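Local coordinates for protein yesU (Bacillus subtilis, PDB 1OQ1) that is of unknown function but folds as a galectin-like beta-sandwich, a fold shared with many carbohydrate-binding proteins, so that sugar binding is possible though unproven, at residues T103-E106 with Y107-G110; L151-P154 with D155-D158. All coordinates share one frame; numbering follows the deposited sequence.

Contact 1. Residues T103-E106 with Y107-G110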
# COMPACT_ATOMS: atom_id res chain seq x y z
N THR A 103 4.79 8.30 11.49
CA THR A 103 6.09 7.81 11.97
C THR A 103 6.01 6.29 11.96
O THR A 103 5.22 5.69 12.69
CB THR A 103 6.38 8.34 13.38
OG1 THR A 103 6.13 9.75 13.42
CG2 THR A 103 7.83 8.10 13.75
N TYR A 104 6.84 5.66 11.13
CA TYR A 104 6.81 4.21 10.94
C TYR A 104 6.56 3.29 12.13
O TYR A 104 5.70 2.41 12.06
CB TYR A 104 8.07 3.76 10.19
CG TYR A 104 7.88 2.48 9.39
CD1 TYR A 104 6.62 2.09 8.92
CD2 TYR A 104 8.97 1.68 9.05
CE1 TYR A 104 6.46 0.94 8.14
CE2 TYR A 104 8.82 0.53 8.26
CZ TYR A 104 7.56 0.17 7.81
OH TYR A 104 7.41 -0.95 7.03
N PRO A 105 7.28 3.47 13.25
CA PRO A 105 7.06 2.60 14.41
C PRO A 105 5.62 2.57 14.92
O PRO A 105 5.21 1.60 15.57
CB PRO A 105 8.04 3.16 15.44
CG PRO A 105 9.18 3.63 14.59
CD PRO A 105 8.44 4.35 13.48
N GLU A 106 4.86 3.62 14.63
CA GLU A 106 3.47 3.68 15.07
C GLU A 106 2.65 2.65 14.31
O GLU A 106 1.58 2.23 14.76
CB GLU A 106 2.89 5.07 14.81
CG GLU A 106 3.71 6.21 15.39
CD GLU A 106 3.21 7.56 14.93
OE1 GLU A 106 2.78 7.67 13.77
OE2 GLU A 106 3.26 8.52 15.74
N TYR A 107 3.16 2.24 13.15
CA TYR A 107 2.46 1.28 12.31
C TYR A 107 2.96 -0.15 12.45
O TYR A 107 2.15 -1.08 12.42
CB TYR A 107 2.56 1.73 10.85
CG TYR A 107 2.00 3.12 10.64
CD1 TYR A 107 0.66 3.31 10.32
CD2 TYR A 107 2.80 4.24 10.87
CE1 TYR A 107 0.12 4.60 10.23
CE2 TYR A 107 2.28 5.52 10.78
CZ TYR A 107 0.94 5.70 10.47
OH TYR A 107 0.43 6.97 10.43
N HIS A 108 4.26 -0.35 12.62
CA HIS A 108 4.77 -1.71 12.76
C HIS A 108 4.97 -2.18 14.20
O HIS A 108 5.08 -3.39 14.44
CB HIS A 108 6.06 -1.91 11.94
CG HIS A 108 7.21 -1.06 12.37
ND1 HIS A 108 7.80 -1.16 13.61
CD2 HIS A 108 7.94 -0.14 11.69
CE1 HIS A 108 8.84 -0.35 13.68
NE2 HIS A 108 8.95 0.28 12.52
N SER A 109 4.99 -1.24 15.14
CA SER A 109 5.18 -1.56 16.55
C SER A 109 4.24 -0.74 17.44
O SER A 109 4.65 -0.24 18.49
CB SER A 109 6.63 -1.30 16.96
OG SER A 109 7.54 -2.06 16.18
N GLY A 110 2.99 -0.59 17.00
CA GLY A 110 2.02 0.18 17.75
C GLY A 110 0.87 -0.69 18.23
O GLY A 110 1.10 -1.80 18.71

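Contact 2. Residues L151-P154 with D155-D158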
# COMPACT_ATOMS: atom_id res chain seq x y z
N LEU A 151 10.30 -1.55 -11.56
CA LEU A 151 10.09 -0.11 -11.72
C LEU A 151 11.42 0.60 -11.92
O LEU A 151 12.37 0.40 -11.17
CB LEU A 151 9.38 0.46 -10.50
CG LEU A 151 7.93 0.04 -10.29
CD1 LEU A 151 7.48 0.53 -8.92
CD2 LEU A 151 7.04 0.62 -11.38
N PRO A 152 11.50 1.46 -12.95
CA PRO A 152 12.74 2.19 -13.21
C PRO A 152 12.77 3.47 -12.39
O PRO A 152 11.85 3.75 -11.63
CB PRO A 152 12.64 2.49 -14.69
CG PRO A 152 11.17 2.84 -14.82
CD PRO A 152 10.50 1.73 -14.00
N SER A 153 13.85 4.22 -12.55
CA SER A 153 13.97 5.52 -11.89
C SER A 153 13.07 6.40 -12.75
O SER A 153 12.75 6.05 -13.90
CB SER A 153 15.43 5.99 -11.94
OG SER A 153 16.07 5.54 -13.12
N PRO A 154 12.64 7.56 -12.23
CA PRO A 154 11.76 8.46 -12.99
C PRO A 154 12.22 8.84 -14.38
O PRO A 154 11.40 8.97 -15.29
CB PRO A 154 11.62 9.67 -12.06
CG PRO A 154 11.75 9.06 -10.70
CD PRO A 154 12.90 8.09 -10.88
N ASP A 155 13.53 9.03 -14.56
CA ASP A 155 14.06 9.43 -15.86
C ASP A 155 13.71 8.48 -17.01
O ASP A 155 13.51 8.92 -18.14
CB ASP A 155 15.58 9.64 -15.78
CG ASP A 155 16.34 8.41 -15.28
OD1 ASP A 155 15.70 7.43 -14.85
OD2 ASP A 155 17.59 8.44 -15.30
N ASP A 156 13.62 7.18 -16.72
CA ASP A 156 13.31 6.19 -17.75
C ASP A 156 11.89 5.64 -17.68
O ASP A 156 11.56 4.70 -18.40
CB ASP A 156 14.26 5.00 -17.67
CG ASP A 156 15.70 5.36 -17.96
OD1 ASP A 156 15.94 6.35 -18.68
OD2 ASP A 156 16.60 4.63 -17.49
N ALA A 157 11.04 6.23 -16.85
CA ALA A 157 9.67 5.75 -16.70
C ALA A 157 8.77 5.90 -17.94
O ALA A 157 8.93 6.82 -18.73
CB ALA A 157 8.99 6.45 -15.52
N ASP A 158 7.84 4.96 -18.08
CA ASP A 158 6.84 4.97 -19.14
C ASP A 158 5.55 4.77 -18.35
O ASP A 158 4.86 3.75 -18.48
CB ASP A 158 7.06 3.81 -20.12
CG ASP A 158 5.98 3.77 -21.20
OD1 ASP A 158 5.40 4.83 -21.51
OD2 ASP A 158 5.72 2.67 -21.74
O HOH W 1 19.10 6.45 -14.48

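Contact 1. Residues T103-E106 with Y107-G110
His108 turns an edge of its imidazole onto the phenol ring of Tyr104, four residues earlier in the chain. The T-shaped geometry is nearly ideal: the planes stand at 88°, the centroids of the Tyr104 and His108 rings are 4.6 Å apart, and CD2 of His108 sits over the centre of the Tyr104 face. Two torsions bring the rings together, since CG of Tyr104 lies opposite its own backbone N (chi1 -153°) while CG of His108 lies between N and the carbonyl carbon (chi1 63°). The same imidazole offers a face to Pro105, whose CA makes a CH-pi contact over that face, 3.7 Å from the centroid of the His108 ring. A third constraint acts in the ring plane, where ND1 of His108 shares a hydrogen bond of 2.7 Å with OG of Ser109. One edge, one face and one polar atom thus fix the rotation of the imidazole, which also meets the ring of Phe141.

Glu106 and Tyr107 run side by side on another flank. OE1 of Glu106 takes the amide of Thr103 from above the carboxylate plane, at 3.1 Å from Thr103 N, and also accepts from Thr101 N. The Tyr107 ring turns its edge to the carbonyl oxygens of Thr103 and Tyr104, and its hydroxyl reaches Glu28.

The backbone explains the spacing. Tyr104 O accepts from Tyr107 N at 2.8 Å and from His108 N at 3.2 Å. Ser109 N follows with a bond to Pro105 O, and Ser109 itself leaves helical geometry. The whole is a single-turn helix, 105-108, placed just before strand 112-122 of the galectin-like sandwich, with Tyr104 OH bonded to His116 ND1 and the Tyr104 side chain beside an acetic acid that probably came from the crystallisation liquor.

Contact 2. Residues L151-P154 with D155-D158
The backbone from Ser153 to Ala157 curls through a short 3-10 turn, with Asp156 N bonded to Ser153 O at 3.2 Å and an N-H...O angle of 144°, and Ala157 N bonded to Pro154 O at 3.2 Å and 162°.

At the start of the turn the hydroxyl of Ser153 meets the carboxylate of Asp155. OG of Ser153 donates to OD1 of Asp155 over 2.6 Å, arriving on the syn side and close to the carboxylate plane. A chi1 of 57° swings the Asp155 carboxylate back over its own backbone, toward the serine that opens the turn. OD1 of Asp155 takes a second, weak bond from the amide of Asp156, 2.8 Å from its N, so one oxygen touches both the serine hydroxyl and the backbone of the turn. The other oxygen, OD2 of Asp155, accepts from a water at 2.6 Å; that water makes a weak contact with OG of Ser153 as well, spanning the pair.

Apolar packing lies farther along. The bond from CA to CB of Pro152 points toward the following residues, and CG makes the approach to Ala157: Pro152 CG rests 3.8 Å from Ala157 CA and 4.3 Å from Ala157 CB. Pro152 and Pro154 limit the backbone torsions on both sides of Ser153. Pro152 also touches Tyr161, and Pro154 packs on Phe120, which joins the turn to strands 161-168 and 112-122.

Far from the chain centre, these residues form a surface 3-10 turn with a serine–aspartate side-chain bond, set in the loop between strands 142-148 and 161-168 of the sandwich.

Following the chain from its N terminus, contact 1 comes first: it closes a one-turn helix in the connection from strand 76-86 to strand 112-122, two neighbours in the seven-stranded sheet. The chain then runs through strands 132-138 and 142-148 of that sheet before contact 2 closes its turn, in the loop leading to strand 161-168 of the eight-stranded sheet. Contacts 1 and 2 are in series, neither nested nor crossing, and do not touch: the centres of contact 1 and contact 2 lie about 30 Å apart, and the nearest atoms of contact 1 and contact 2 about 16 Å apart. Contact 1 thus belongs to a connection within one sheet, whereas contact 2 belongs to a crossing between the two.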